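Local coordinates for protein amine oxidase (Emericella nidulans, PDB 3PGB) that probably oxidises primary amines to aldehydes, as copper amine oxidases do, using a bound copper ion and a topaquinone cofactor made from one of its own tyrosines, at residues 143-148 / 174-179; 197-202 / 289-294; 203-208 / 299-304; 537-542 / 689-694; 586-591 / 645-650. All blocks are in the same frame, centred on the assembly; numbering follows the deposited sequence.

Interaction 1. Residues 143-148 / 174-179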
# COMPACT_ATOMS: atom_id res chain seq x y z
N ASP A 143 43.37 15.76 18.59
CA ASP A 143 41.99 16.18 18.37
C ASP A 143 41.60 15.92 16.91
O ASP A 143 41.40 16.87 16.16
CB ASP A 143 41.80 17.67 18.73
CG ASP A 143 41.80 17.92 20.23
OD1 ASP A 143 41.73 16.95 21.02
OD2 ASP A 143 41.85 19.11 20.63
N PRO A 144 41.49 14.64 16.52
CA PRO A 144 41.18 14.29 15.13
C PRO A 144 39.84 14.82 14.65
O PRO A 144 38.91 14.95 15.45
CB PRO A 144 41.18 12.76 15.14
CG PRO A 144 41.02 12.37 16.57
CD PRO A 144 41.66 13.44 17.36
N TYR A 145 39.74 15.13 13.36
CA TYR A 145 38.54 15.76 12.82
C TYR A 145 38.33 15.48 11.33
O TYR A 145 39.28 15.19 10.60
CB TYR A 145 38.57 17.27 13.06
CG TYR A 145 39.73 17.99 12.42
CD1 TYR A 145 39.57 18.69 11.23
CD2 TYR A 145 41.00 17.97 13.00
CE1 TYR A 145 40.65 19.36 10.64
CE2 TYR A 145 42.07 18.63 12.42
CZ TYR A 145 41.89 19.32 11.24
OH TYR A 145 42.96 19.97 10.68
N PHE A 146 37.07 15.57 10.91
CA PHE A 146 36.70 15.46 9.50
C PHE A 146 36.61 16.87 8.94
O PHE A 146 36.21 17.78 9.65
CB PHE A 146 35.37 14.74 9.33
CG PHE A 146 35.43 13.26 9.65
CD1 PHE A 146 36.12 12.40 8.81
CD2 PHE A 146 34.80 12.75 10.76
CE1 PHE A 146 36.19 11.05 9.10
CE2 PHE A 146 34.86 11.40 11.05
CZ PHE A 146 35.56 10.54 10.22
N ALA A 147 37.00 17.05 7.69
CA ALA A 147 37.04 18.38 7.09
C ALA A 147 36.38 18.41 5.71
O ALA A 147 36.91 17.82 4.76
CB ALA A 147 38.48 18.87 7.00
N ASP A 148 35.24 19.09 5.61
CA ASP A 148 34.60 19.36 4.33
C ASP A 148 35.25 20.57 3.65
O ASP A 148 35.28 21.66 4.23
CB ASP A 148 33.10 19.63 4.52
CG ASP A 148 32.31 18.39 4.92
OD1 ASP A 148 31.70 18.40 6.01
OD2 ASP A 148 32.29 17.41 4.15
N GLN A 174 33.85 26.10 9.75
CA GLN A 174 34.74 25.91 8.60
C GLN A 174 34.72 24.47 8.04
O GLN A 174 35.74 23.97 7.56
CB GLN A 174 36.18 26.34 8.95
CG GLN A 174 36.34 27.83 9.29
CD GLN A 174 37.75 28.21 9.77
OE1 GLN A 174 38.54 27.35 10.20
NE2 GLN A 174 38.07 29.50 9.71
N GLY A 175 33.56 23.82 8.11
CA GLY A 175 33.38 22.46 7.60
C GLY A 175 34.02 21.36 8.44
O GLY A 175 34.18 20.24 7.96
N GLN A 176 34.37 21.67 9.68
CA GLN A 176 35.08 20.71 10.53
C GLN A 176 34.18 20.14 11.62
O GLN A 176 33.38 20.86 12.23
CB GLN A 176 36.29 21.38 11.18
CG GLN A 176 37.32 21.89 10.18
CD GLN A 176 38.45 22.63 10.87
OE1 GLN A 176 38.39 22.91 12.07
NE2 GLN A 176 39.48 22.97 10.10
N VAL A 177 34.31 18.85 11.85
CA VAL A 177 33.61 18.18 12.94
C VAL A 177 34.56 17.11 13.48
O VAL A 177 35.35 16.55 12.72
CB VAL A 177 32.28 17.55 12.47
CG1 VAL A 177 32.53 16.47 11.43
CG2 VAL A 177 31.50 17.00 13.66
N ARG A 178 34.51 16.85 14.78
CA ARG A 178 35.44 15.91 15.38
C ARG A 178 35.24 14.51 14.81
O ARG A 178 34.16 14.18 14.30
CB ARG A 178 35.27 15.88 16.90
CG ARG A 178 33.95 15.32 17.38
CD ARG A 178 33.92 15.27 18.88
NE ARG A 178 32.65 14.78 19.40
CZ ARG A 178 32.37 14.66 20.69
NH1 ARG A 178 33.27 14.98 21.62
NH2 ARG A 178 31.18 14.21 21.06
N ASN A 179 36.28 13.70 14.90
CA ASN A 179 36.21 12.29 14.55
C ASN A 179 36.20 11.51 15.87
O ASN A 179 37.22 11.42 16.56
CB ASN A 179 37.40 11.89 13.67
CG ASN A 179 37.37 10.43 13.24
OD1 ASN A 179 36.62 9.62 13.78
ND2 ASN A 179 38.19 10.09 12.27
O HOH W 1 42.02 22.42 10.71
O HOH W 2 33.42 17.21 7.90
O HOH W 3 37.14 21.93 6.48
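Phe146 and Asn179 meet at one end of a short antiparallel strand pair, ring and amide planes 23° apart. Asn179 holds CG anti to its backbone N (chi1 -178°), which places Asn179 CG 3.5 Å from Phe146 CE2; Asn179 ND2 lies 3.4 Å from Phe146 CZ. The flat, polar amide suits the place: ND2 donates to Asn137 OD1, and its own OD1 takes the backbone N of Glu181. On the face of Phe146 and Val177, Phe146 CB touches Val177 CG1 at 3.9 Å. Gln176, on the face of Ala147, runs alongside Tyr145, and a water 2.6 Å from Tyr145 OH links it weakly to Gln176 NE2. Phe146 and Val177 exchange backbone bonds, the shorter from Phe146 N to Val177 O, 2.7 Å. Gly175, at positive phi, bonds Asp148 N through its O at 2.8 Å; a CB there would collide with Asp148 O. Asp148 turns its carboxylate to His133 and His660. Strand 145-152 also pairs with strand 131-138 in this antiparallel sheet, and Phe146 stacks on Tyr662.

Interaction 2. Residues 197-202 / 289-294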
# COMPACT_ATOMS: atom_id res chain seq x y z
N ALA A 197 40.57 -10.89 27.48
CA ALA A 197 41.52 -11.88 28.00
C ALA A 197 41.46 -11.96 29.53
O ALA A 197 41.77 -13.00 30.11
CB ALA A 197 42.95 -11.57 27.54
N SER A 198 41.06 -10.86 30.16
CA SER A 198 40.82 -10.81 31.60
C SER A 198 39.70 -11.78 32.05
O SER A 198 39.68 -12.23 33.19
CB SER A 198 40.46 -9.38 32.02
OG SER A 198 40.77 -9.15 33.38
N ILE A 199 38.77 -12.06 31.13
CA ILE A 199 37.65 -12.96 31.40
C ILE A 199 37.56 -14.08 30.36
O ILE A 199 36.46 -14.58 30.07
CB ILE A 199 36.31 -12.18 31.47
CG1 ILE A 199 35.95 -11.54 30.13
CG2 ILE A 199 36.39 -11.09 32.52
CD1 ILE A 199 34.50 -11.13 30.04
N ALA A 200 38.70 -14.49 29.81
CA ALA A 200 38.74 -15.55 28.81
C ALA A 200 38.24 -16.87 29.37
O ALA A 200 37.53 -17.62 28.70
CB ALA A 200 40.15 -15.73 28.28
N ASP A 201 38.61 -17.16 30.62
CA ASP A 201 38.12 -18.36 31.30
C ASP A 201 36.59 -18.32 31.43
O ASP A 201 35.94 -19.36 31.35
CB ASP A 201 38.78 -18.50 32.68
CG ASP A 201 38.41 -17.38 33.62
OD1 ASP A 201 38.45 -16.20 33.20
OD2 ASP A 201 38.06 -17.67 34.79
N ILE A 202 36.04 -17.13 31.64
CA ILE A 202 34.60 -16.95 31.79
C ILE A 202 33.87 -17.10 30.46
O ILE A 202 32.83 -17.74 30.40
CB ILE A 202 34.25 -15.59 32.42
CG1 ILE A 202 34.71 -15.57 33.89
CG2 ILE A 202 32.74 -15.34 32.34
CD1 ILE A 202 34.49 -14.24 34.58
N GLU A 289 34.80 -7.70 40.75
CA GLU A 289 33.44 -7.93 41.26
C GLU A 289 32.63 -8.89 40.40
O GLU A 289 31.87 -9.71 40.93
CB GLU A 289 32.69 -6.60 41.38
CG GLU A 289 33.20 -5.70 42.50
CD GLU A 289 32.49 -4.36 42.53
OE1 GLU A 289 32.05 -3.94 43.62
OE2 GLU A 289 32.36 -3.72 41.46
N PHE A 290 32.77 -8.80 39.08
CA PHE A 290 32.11 -9.72 38.15
C PHE A 290 32.68 -11.13 38.26
O PHE A 290 31.94 -12.10 38.33
CB PHE A 290 32.22 -9.23 36.71
CG PHE A 290 31.63 -10.17 35.70
CD1 PHE A 290 32.43 -10.79 34.75
CD2 PHE A 290 30.27 -10.45 35.71
CE1 PHE A 290 31.89 -11.66 33.82
CE2 PHE A 290 29.72 -11.33 34.78
CZ PHE A 290 30.53 -11.93 33.84
N ARG A 291 34.01 -11.22 38.27
CA ARG A 291 34.68 -12.52 38.36
C ARG A 291 34.31 -13.28 39.63
O ARG A 291 34.05 -14.48 39.59
CB ARG A 291 36.21 -12.37 38.28
CG ARG A 291 36.72 -11.89 36.93
CD ARG A 291 38.23 -12.11 36.77
NE ARG A 291 38.49 -13.42 36.16
CZ ARG A 291 38.75 -14.55 36.82
NH1 ARG A 291 38.81 -14.58 38.16
NH2 ARG A 291 38.96 -15.66 36.14
N LYS A 292 34.29 -12.57 40.76
CA LYS A 292 33.89 -13.18 42.04
C LYS A 292 32.44 -13.64 42.01
O LYS A 292 32.12 -14.71 42.51
CB LYS A 292 34.10 -12.20 43.21
N ALA A 293 31.57 -12.83 41.40
CA ALA A 293 30.16 -13.17 41.29
C ALA A 293 29.95 -14.38 40.37
O ALA A 293 29.20 -15.29 40.72
CB ALA A 293 29.37 -11.98 40.78
N TYR A 294 30.61 -14.37 39.21
CA TYR A 294 30.46 -15.45 38.23
C TYR A 294 30.71 -16.82 38.84
O TYR A 294 29.84 -17.70 38.82
CB TYR A 294 31.40 -15.24 37.04
CG TYR A 294 31.17 -16.25 35.93
CD1 TYR A 294 31.98 -17.38 35.82
CD2 TYR A 294 30.13 -16.10 35.02
CE1 TYR A 294 31.76 -18.32 34.81
CE2 TYR A 294 29.90 -17.02 34.02
CZ TYR A 294 30.72 -18.13 33.92
OH TYR A 294 30.50 -19.05 32.93
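Arg291 reaches from helix 287-294 to the junction of helices 186-198 and 200-207, where Asp201 receives its guanidinium. Its CB starts off to the flank of the contact, and Arg291 CG, anti to the carbonyl carbon, lies 4.0 Å from Ile202 CD1. Arg291 CD passes 3.9 Å from Ser198 O, and the chain then bends at chi3 (91°), carrying NE to within 3.4 Å of the same carbonyl, a weak hydrogen bond. At the tip Arg291 NH2 meets both carboxylate oxygens of Asp201: OD2 at 2.6 Å in the salt bridge and OD1 at 3.0 Å, the latter on its syn side and close to the guanidinium plane. The two flat groups are tilted by only 21°.

Beneath this polar bridge Ile202 packs against two aromatic residues. Its CG2 sits over the centre of the Tyr294 ring, 3.7 Å from the centroid and 9° off the normal, a CH-pi contact, while Ile202 CD1 abuts Phe290 CE1 at 3.7 Å. A branched aliphatic side chain suits this place because its separate methyls can address the two rings at once. Tyr294 OH looks beyond the contact to Asp205, and Asp201 OD2 has a second, weak partner in Trp295 NE1. The chemistry is therefore layered: a charged pair at the partly exposed margin, whose neighbouring charges would be expected to stabilise each other's ionised forms, and an apolar, aromatic layer in the buried interior.

Interaction 3. Residues 203-208 / 299-304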
# COMPACT_ATOMS: atom_id res chain seq x y z
N THR A 203 34.42 -16.52 29.39
CA THR A 203 33.80 -16.64 28.06
C THR A 203 33.90 -18.06 27.51
O THR A 203 33.11 -18.45 26.66
CB THR A 203 34.38 -15.64 27.02
OG1 THR A 203 35.74 -15.97 26.69
CG2 THR A 203 34.31 -14.21 27.56
N LEU A 204 34.87 -18.83 28.00
CA LEU A 204 35.00 -20.25 27.66
C LEU A 204 33.94 -21.07 28.37
O LEU A 204 33.37 -22.00 27.79
CB LEU A 204 36.40 -20.78 28.03
CG LEU A 204 37.46 -20.81 26.93
CD1 LEU A 204 38.84 -21.04 27.52
CD2 LEU A 204 37.12 -21.88 25.90
N ASP A 205 33.69 -20.74 29.63
CA ASP A 205 32.71 -21.47 30.44
C ASP A 205 31.27 -21.15 30.02
O ASP A 205 30.37 -21.98 30.15
CB ASP A 205 32.89 -21.12 31.92
CG ASP A 205 32.15 -22.07 32.83
OD1 ASP A 205 32.40 -23.29 32.74
OD2 ASP A 205 31.32 -21.60 33.64
N LEU A 206 31.07 -19.94 29.50
CA LEU A 206 29.74 -19.44 29.20
C LEU A 206 29.29 -19.94 27.84
O LEU A 206 28.15 -20.40 27.68
CB LEU A 206 29.74 -17.90 29.26
CG LEU A 206 28.61 -17.12 29.92
CD1 LEU A 206 28.02 -17.83 31.12
CD2 LEU A 206 29.13 -15.75 30.34
N TRP A 207 30.19 -19.88 26.85
CA TRP A 207 29.86 -20.18 25.46
C TRP A 207 30.92 -20.98 24.67
O TRP A 207 30.87 -21.01 23.44
CB TRP A 207 29.61 -18.87 24.70
CG TRP A 207 28.94 -17.79 25.47
CD1 TRP A 207 27.67 -17.81 25.98
CD2 TRP A 207 29.48 -16.51 25.79
NE1 TRP A 207 27.40 -16.62 26.61
CE2 TRP A 207 28.49 -15.80 26.51
CE3 TRP A 207 30.71 -15.89 25.54
CZ2 TRP A 207 28.70 -14.50 26.98
CZ3 TRP A 207 30.91 -14.59 26.01
CH2 TRP A 207 29.91 -13.92 26.72
N ASN A 208 31.86 -21.62 25.37
CA ASN A 208 32.98 -22.33 24.72
C ASN A 208 33.71 -21.46 23.69
O ASN A 208 34.06 -21.93 22.62
CB ASN A 208 32.52 -23.65 24.08
CG ASN A 208 32.06 -24.69 25.10
OD1 ASN A 208 32.42 -24.63 26.28
ND2 ASN A 208 31.27 -25.66 24.64
N PHE A 299 25.28 -18.84 40.85
CA PHE A 299 25.30 -17.85 39.77
C PHE A 299 24.61 -18.38 38.53
O PHE A 299 24.89 -19.49 38.07
CB PHE A 299 26.74 -17.47 39.43
CG PHE A 299 26.85 -16.36 38.44
CD1 PHE A 299 26.87 -15.04 38.86
CD2 PHE A 299 26.94 -16.63 37.09
CE1 PHE A 299 26.98 -14.00 37.94
CE2 PHE A 299 27.04 -15.61 36.17
CZ PHE A 299 27.06 -14.29 36.59
N VAL A 300 23.70 -17.57 37.98
CA VAL A 300 22.90 -17.97 36.83
C VAL A 300 23.69 -17.76 35.53
O VAL A 300 24.04 -16.63 35.19
CB VAL A 300 21.57 -17.20 36.78
CG1 VAL A 300 20.83 -17.48 35.49
CG2 VAL A 300 20.72 -17.56 37.98
N LYS A 301 23.95 -18.85 34.83
CA LYS A 301 24.65 -18.83 33.56
C LYS A 301 23.62 -19.07 32.48
O LYS A 301 22.89 -20.05 32.54
CB LYS A 301 25.72 -19.91 33.52
CG LYS A 301 26.79 -19.76 34.58
CD LYS A 301 27.76 -20.94 34.60
CE LYS A 301 28.82 -20.76 35.68
NZ LYS A 301 29.72 -21.94 35.84
N LEU A 302 23.56 -18.16 31.50
CA LEU A 302 22.55 -18.24 30.44
C LEU A 302 23.16 -18.67 29.10
O LEU A 302 24.32 -18.36 28.81
CB LEU A 302 21.83 -16.90 30.30
CG LEU A 302 21.11 -16.40 31.56
CD1 LEU A 302 20.53 -15.01 31.35
CD2 LEU A 302 20.02 -17.38 31.98
N LYS A 303 22.36 -19.37 28.30
CA LYS A 303 22.85 -20.05 27.10
C LYS A 303 23.16 -19.09 25.93
O LYS A 303 22.52 -18.05 25.79
CB LYS A 303 21.82 -21.09 26.63
CG LYS A 303 21.53 -22.23 27.61
CD LYS A 303 20.28 -23.01 27.16
CE LYS A 303 19.71 -23.95 28.24
NZ LYS A 303 20.39 -25.28 28.25
N PRO A 304 24.13 -19.46 25.08
CA PRO A 304 24.43 -18.69 23.89
C PRO A 304 23.42 -18.91 22.76
O PRO A 304 22.67 -19.89 22.77
CB PRO A 304 25.77 -19.25 23.44
CG PRO A 304 25.72 -20.65 23.87
CD PRO A 304 24.99 -20.66 25.17
O HOH W 4 25.91 -20.53 29.08
O HOH W 5 24.96 -15.56 27.82
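Trp207 and Pro304 make the close apolar part of this contact, between helix 200-207 and the irregular segment 299-304. Pro304 CB comes 3.5 Å from Trp207 CD1, and Pro304 CD lies at the edge of the indole, in its plane. The indole and the proline ring pass antiparallel to one another. Leu206 CB lies over one indole face, near its rim. Proline, compact and apolar, suits a place against the indole, and Leu256 of strand 255-263 touches both residues.

Beside it, waters bridge the segments. Leu302 O is 4.2 Å from Trp207 NE1, and one water links the two, accepting from Trp207 NE1 at 2.9 Å and donating to Leu302 O. A second water donates to the same carbonyl and to Leu206 O, 2.6 Å away.

On the exposed side Lys301 stretches out, extended beyond CG. Lys301 CB rests 3.9 Å from Leu206 CD1, and the chain then runs on until Lys301 NZ reaches Asp205 OD2 at 2.7 Å; Asp205 OD2 accepts through its syn lone pair. Asp205 has CG anti to its backbone N (chi1 -166°), and the same OD2 also bonds Tyr294 OH. That oxygen thus faces an ammonium and a phenol together, an environment expected to favour the ionised carboxylate; the loop is held to the helix by charge at one end, apolar contact at the other and water between.

Interaction 4. Residues 537-542 / 689-694. With CA (calcium ion), chain F.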
# COMPACT_ATOMS: atom_id res chain seq x y z
N ASN A 537 14.28 9.66 5.44
CA ASN A 537 13.87 11.01 5.04
C ASN A 537 14.13 11.25 3.57
O ASN A 537 15.21 10.92 3.08
CB ASN A 537 14.60 12.09 5.86
CG ASN A 537 13.96 13.47 5.72
OD1 ASN A 537 14.56 14.41 5.18
ND2 ASN A 537 12.73 13.60 6.21
N PHE A 538 13.15 11.83 2.88
CA PHE A 538 13.27 12.13 1.46
C PHE A 538 13.02 13.61 1.20
O PHE A 538 12.09 14.18 1.76
CB PHE A 538 12.25 11.30 0.67
CG PHE A 538 12.63 9.86 0.50
CD1 PHE A 538 12.31 8.93 1.48
CD2 PHE A 538 13.29 9.43 -0.63
CE1 PHE A 538 12.65 7.60 1.32
CE2 PHE A 538 13.64 8.10 -0.79
CZ PHE A 538 13.32 7.18 0.18
N LYS A 539 13.86 14.21 0.35
CA LYS A 539 13.67 15.60 -0.06
C LYS A 539 12.85 15.65 -1.35
O LYS A 539 13.23 15.05 -2.36
CB LYS A 539 15.02 16.27 -0.28
CG LYS A 539 14.94 17.76 -0.58
CD LYS A 539 16.32 18.32 -0.88
CE LYS A 539 16.28 19.81 -1.13
NZ LYS A 539 17.65 20.36 -1.42
N ALA A 540 11.72 16.35 -1.31
CA ALA A 540 10.85 16.53 -2.47
C ALA A 540 10.70 18.02 -2.78
O ALA A 540 9.85 18.70 -2.23
CB ALA A 540 9.49 15.89 -2.20
N ASP A 541 11.56 18.52 -3.67
CA ASP A 541 11.53 19.93 -4.04
C ASP A 541 10.55 20.17 -5.18
O ASP A 541 10.96 20.38 -6.32
CB ASP A 541 12.94 20.40 -4.43
CG ASP A 541 13.02 21.91 -4.65
OD1 ASP A 541 12.02 22.62 -4.42
OD2 ASP A 541 14.10 22.38 -5.06
N PHE A 542 9.26 20.13 -4.86
CA PHE A 542 8.23 20.42 -5.86
C PHE A 542 8.34 21.87 -6.31
O PHE A 542 8.40 22.77 -5.47
CB PHE A 542 6.82 20.22 -5.29
CG PHE A 542 6.51 18.80 -4.92
CD1 PHE A 542 5.96 17.94 -5.85
CD2 PHE A 542 6.77 18.34 -3.65
CE1 PHE A 542 5.68 16.64 -5.51
CE2 PHE A 542 6.50 17.05 -3.31
CZ PHE A 542 5.95 16.19 -4.24
N VAL A 689 10.26 23.37 0.04
CA VAL A 689 10.74 22.00 -0.06
C VAL A 689 9.91 21.16 0.90
O VAL A 689 9.77 21.51 2.08
CB VAL A 689 12.22 21.89 0.33
CG1 VAL A 689 12.69 20.44 0.22
CG2 VAL A 689 13.05 22.79 -0.53
N VAL A 690 9.35 20.06 0.41
CA VAL A 690 8.63 19.13 1.25
C VAL A 690 9.57 18.00 1.63
O VAL A 690 10.11 17.32 0.76
CB VAL A 690 7.39 18.59 0.55
CG1 VAL A 690 6.61 17.65 1.47
CG2 VAL A 690 6.51 19.73 0.07
N TRP A 691 9.80 17.83 2.93
CA TRP A 691 10.64 16.77 3.47
C TRP A 691 9.73 15.65 4.00
O TRP A 691 8.95 15.88 4.92
CB TRP A 691 11.53 17.31 4.60
CG TRP A 691 12.31 18.53 4.23
CD1 TRP A 691 11.91 19.83 4.33
CD2 TRP A 691 13.65 18.57 3.71
NE1 TRP A 691 12.90 20.67 3.90
CE2 TRP A 691 13.98 19.92 3.51
CE3 TRP A 691 14.59 17.59 3.39
CZ2 TRP A 691 15.22 20.32 3.01
CZ3 TRP A 691 15.82 17.99 2.89
CH2 TRP A 691 16.13 19.35 2.71
N LEU A 692 9.83 14.46 3.42
CA LEU A 692 8.92 13.35 3.73
C LEU A 692 9.65 12.20 4.40
O LEU A 692 10.73 11.82 3.95
CB LEU A 692 8.27 12.82 2.46
CG LEU A 692 7.43 13.79 1.65
CD1 LEU A 692 7.07 13.15 0.33
CD2 LEU A 692 6.19 14.21 2.44
N ASN A 693 9.04 11.64 5.44
CA ASN A 693 9.54 10.42 6.05
C ASN A 693 8.76 9.19 5.59
O ASN A 693 7.53 9.15 5.69
CB ASN A 693 9.50 10.50 7.58
CG ASN A 693 10.66 11.29 8.16
OD1 ASN A 693 11.77 11.27 7.63
ND2 ASN A 693 10.40 11.98 9.26
N LEU A 694 9.47 8.21 5.06
CA LEU A 694 8.96 6.86 4.98
C LEU A 694 9.49 6.16 6.22
O LEU A 694 10.54 6.53 6.73
CB LEU A 694 9.43 6.16 3.71
CG LEU A 694 9.11 6.83 2.36
CD1 LEU A 694 9.35 5.84 1.23
CD2 LEU A 694 7.70 7.35 2.30
CA CA F . 10.20 24.13 -4.52
O HOH W 6 7.93 25.23 -4.43
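Lys539 keeps CG anti to its backbone N (chi1 -174°) and Trp691 turns CG beside its own N (chi1 -52°), which lets the lysine stem run alongside the indole in the same direction. They belong to an antiparallel strand pair in the beta-rich enzyme domain of the copper amine oxidases, between strands 532-542 and 686-698. Lys539 CG makes a CH-pi contact over the indole of Trp691, 4.0 Å from the centroid of its six-membered ring, and Val689 CG1 also lies over one face of the indole, near its rim. A long aliphatic stem suits a buried ring, provided the charge is met: Lys539 NZ pairs with Glu379 and bonds Pro656 O.

On that same face Asn537 ND2 donates to Asn693 OD1 at 2.9 Å, the donor well above the acceptor's carbonyl plane; Asn537 OD1 turns to Ser658 and Asn693 ND2 to Tyr644 O, so both buried amides are engaged at each end. The face of Phe538, Ala540, Val690 and Leu692 is apolar. Phe538 CE1 touches Leu694 CD1 at 3.7 Å, and Phe542 CD2 approaches Val690 CG2 at 4.0 Å. Small Ala540 forms a hydrogen-bonded pair with Val690.

At the strand's end Asp541 centres an inverse gamma turn. Its OD2 forms a salt bridge with Lys114, while Asp543, Asp687, Leu688 and a water supply the other ligands of a calcium ion bound by Asp541 OD1 at 2.4 Å and Phe542 O at 2.5 Å.

Interaction 5. Residues 586-591 / 645-650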
# COMPACT_ATOMS: atom_id res chain seq x y z
N GLU A 586 4.20 26.65 11.45
CA GLU A 586 3.11 25.67 11.44
C GLU A 586 3.32 24.62 10.33
O GLU A 586 2.35 24.06 9.81
CB GLU A 586 1.77 26.40 11.25
CG GLU A 586 1.71 27.24 9.97
CD GLU A 586 0.42 28.04 9.82
OE1 GLU A 586 0.52 29.25 9.51
OE2 GLU A 586 -0.68 27.47 9.98
N ALA A 587 4.57 24.35 10.00
CA ALA A 587 4.91 23.52 8.84
C ALA A 587 5.47 22.13 9.19
O ALA A 587 6.04 21.47 8.34
CB ALA A 587 5.89 24.26 7.94
N ARG A 588 5.30 21.70 10.44
CA ARG A 588 5.75 20.38 10.85
C ARG A 588 4.55 19.59 11.35
O ARG A 588 4.06 19.82 12.46
CB ARG A 588 6.82 20.47 11.95
CG ARG A 588 8.07 21.21 11.53
CD ARG A 588 9.11 21.22 12.64
NE ARG A 588 9.87 19.98 12.71
CZ ARG A 588 10.77 19.69 13.66
NH1 ARG A 588 11.04 20.56 14.62
NH2 ARG A 588 11.40 18.52 13.63
N LEU A 589 4.08 18.66 10.53
CA LEU A 589 2.81 18.01 10.80
C LEU A 589 2.84 16.50 10.56
O LEU A 589 3.82 15.95 10.02
CB LEU A 589 1.68 18.68 9.98
CG LEU A 589 2.04 19.41 8.68
CD1 LEU A 589 2.70 18.46 7.70
CD2 LEU A 589 0.80 20.03 8.07
N ASN A 590 1.78 15.84 11.00
CA ASN A 590 1.63 14.41 10.85
C ASN A 590 0.34 14.09 10.11
O ASN A 590 -0.59 14.90 10.08
CB ASN A 590 1.65 13.75 12.22
CG ASN A 590 3.01 13.86 12.89
OD1 ASN A 590 4.03 13.66 12.24
ND2 ASN A 590 3.03 14.20 14.17
N TRP A 591 0.30 12.91 9.50
CA TRP A 591 -0.88 12.48 8.77
C TRP A 591 -2.04 12.36 9.76
O TRP A 591 -1.86 11.87 10.87
CB TRP A 591 -0.62 11.17 8.03
CG TRP A 591 0.48 11.28 6.99
CD1 TRP A 591 1.71 10.72 7.07
CD2 TRP A 591 0.43 12.00 5.76
NE1 TRP A 591 2.44 11.04 5.95
CE2 TRP A 591 1.68 11.82 5.13
CE3 TRP A 591 -0.54 12.77 5.11
CZ2 TRP A 591 1.99 12.39 3.89
CZ3 TRP A 591 -0.24 13.34 3.88
CH2 TRP A 591 1.02 13.15 3.28
N ASP A 645 6.00 13.39 10.16
CA ASP A 645 5.80 12.70 8.88
C ASP A 645 6.09 13.62 7.71
O ASP A 645 6.68 13.21 6.72
CB ASP A 645 4.36 12.21 8.74
CG ASP A 645 3.91 11.32 9.88
OD1 ASP A 645 2.70 11.34 10.19
OD2 ASP A 645 4.75 10.61 10.46
N VAL A 646 5.64 14.87 7.81
CA VAL A 646 5.71 15.82 6.70
C VAL A 646 6.18 17.15 7.26
O VAL A 646 5.64 17.64 8.24
CB VAL A 646 4.35 15.98 5.99
CG1 VAL A 646 4.33 17.18 5.06
CG2 VAL A 646 4.00 14.70 5.23
N GLN A 647 7.20 17.72 6.63
CA GLN A 647 7.85 18.92 7.12
C GLN A 647 8.17 19.81 5.92
O GLN A 647 8.78 19.36 4.95
CB GLN A 647 9.10 18.55 7.93
CG GLN A 647 8.78 17.74 9.19
CD GLN A 647 10.01 17.24 9.93
OE1 GLN A 647 10.46 17.87 10.88
NE2 GLN A 647 10.55 16.10 9.50
N VAL A 648 7.75 21.06 5.98
CA VAL A 648 7.92 21.97 4.87
C VAL A 648 8.76 23.17 5.29
O VAL A 648 8.49 23.79 6.32
CB VAL A 648 6.56 22.44 4.31
CG1 VAL A 648 6.77 23.21 3.03
CG2 VAL A 648 5.65 21.24 4.07
N THR A 649 9.78 23.46 4.50
CA THR A 649 10.66 24.61 4.73
C THR A 649 10.85 25.36 3.43
O THR A 649 10.64 24.82 2.34
CB THR A 649 12.06 24.18 5.20
OG1 THR A 649 12.72 23.45 4.15
CG2 THR A 649 11.99 23.32 6.46
N ARG A 650 11.27 26.62 3.56
CA ARG A 650 11.56 27.42 2.39
C ARG A 650 12.90 26.98 1.81
O ARG A 650 13.84 26.70 2.57
CB ARG A 650 11.60 28.90 2.73
CG ARG A 650 11.81 29.75 1.50
CD ARG A 650 11.56 31.20 1.78
NE ARG A 650 11.56 31.97 0.54
CZ ARG A 650 11.49 33.29 0.48
NH1 ARG A 650 11.39 34.02 1.60
NH2 ARG A 650 11.49 33.90 -0.71
O HOH W 7 5.56 10.92 5.12
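A classic beta bulge marks this antiparallel pairing, with Asp645 and Val646 both facing Leu589. Leu589 O accepts from Val646 N at 3.1 Å and, weakly, from Asp645 N. The extra residue lets Asp645 turn its carboxylate toward the other strand: Asp645 OD1 accepts from Trp591 N at 2.9 Å through its anti lone pair, while OD2 bonds His626. Below, Val646 splits its methyls. With CG1 anti to the backbone N (chi1 167°), Val646 CG1 meets Leu589 CD1 at 3.4 Å and Val646 CG2 comes 3.3 Å from Trp591 CZ2. On the opposite face of the sheet Arg588 bends at chi3 and grips Gln647 OE1 side-on, from NE at 2.9 Å and NH2 at 3.0 Å, the amide and guanidinium nearly coplanar; an amide suits this, since its NE2 can still donate to Trp641 O. Arg588 also makes a cation-pi contact with Phe678. Strand 646-650 lies between strands 588-589 and 686-698, and Asn594 of the second subunit packs on Asp645.

Interaction 4 is wholly buried, about 13 Å from the centre of the chain, whereas the other four are partly buried. Interactions 4 and 5 are continuous: strand 686-698 pairs with 532-542 in one and borders 646-650 of the other, with Trp691 N hydrogen-bonded to Gln647 O. Interactions 2 and 3 share helix 200-207 and meet through Tyr294 and Asp205; there salt bridges near the margin flank aromatic packing, in place of strand pairing. Interaction 1 stands alone in a separate antiparallel sheet, its nearest atoms about 16 Å from interaction 4. Waters bridge its segments, as in interactions 3 and 5, while interaction 4 adds a metal ion to its buried polar network.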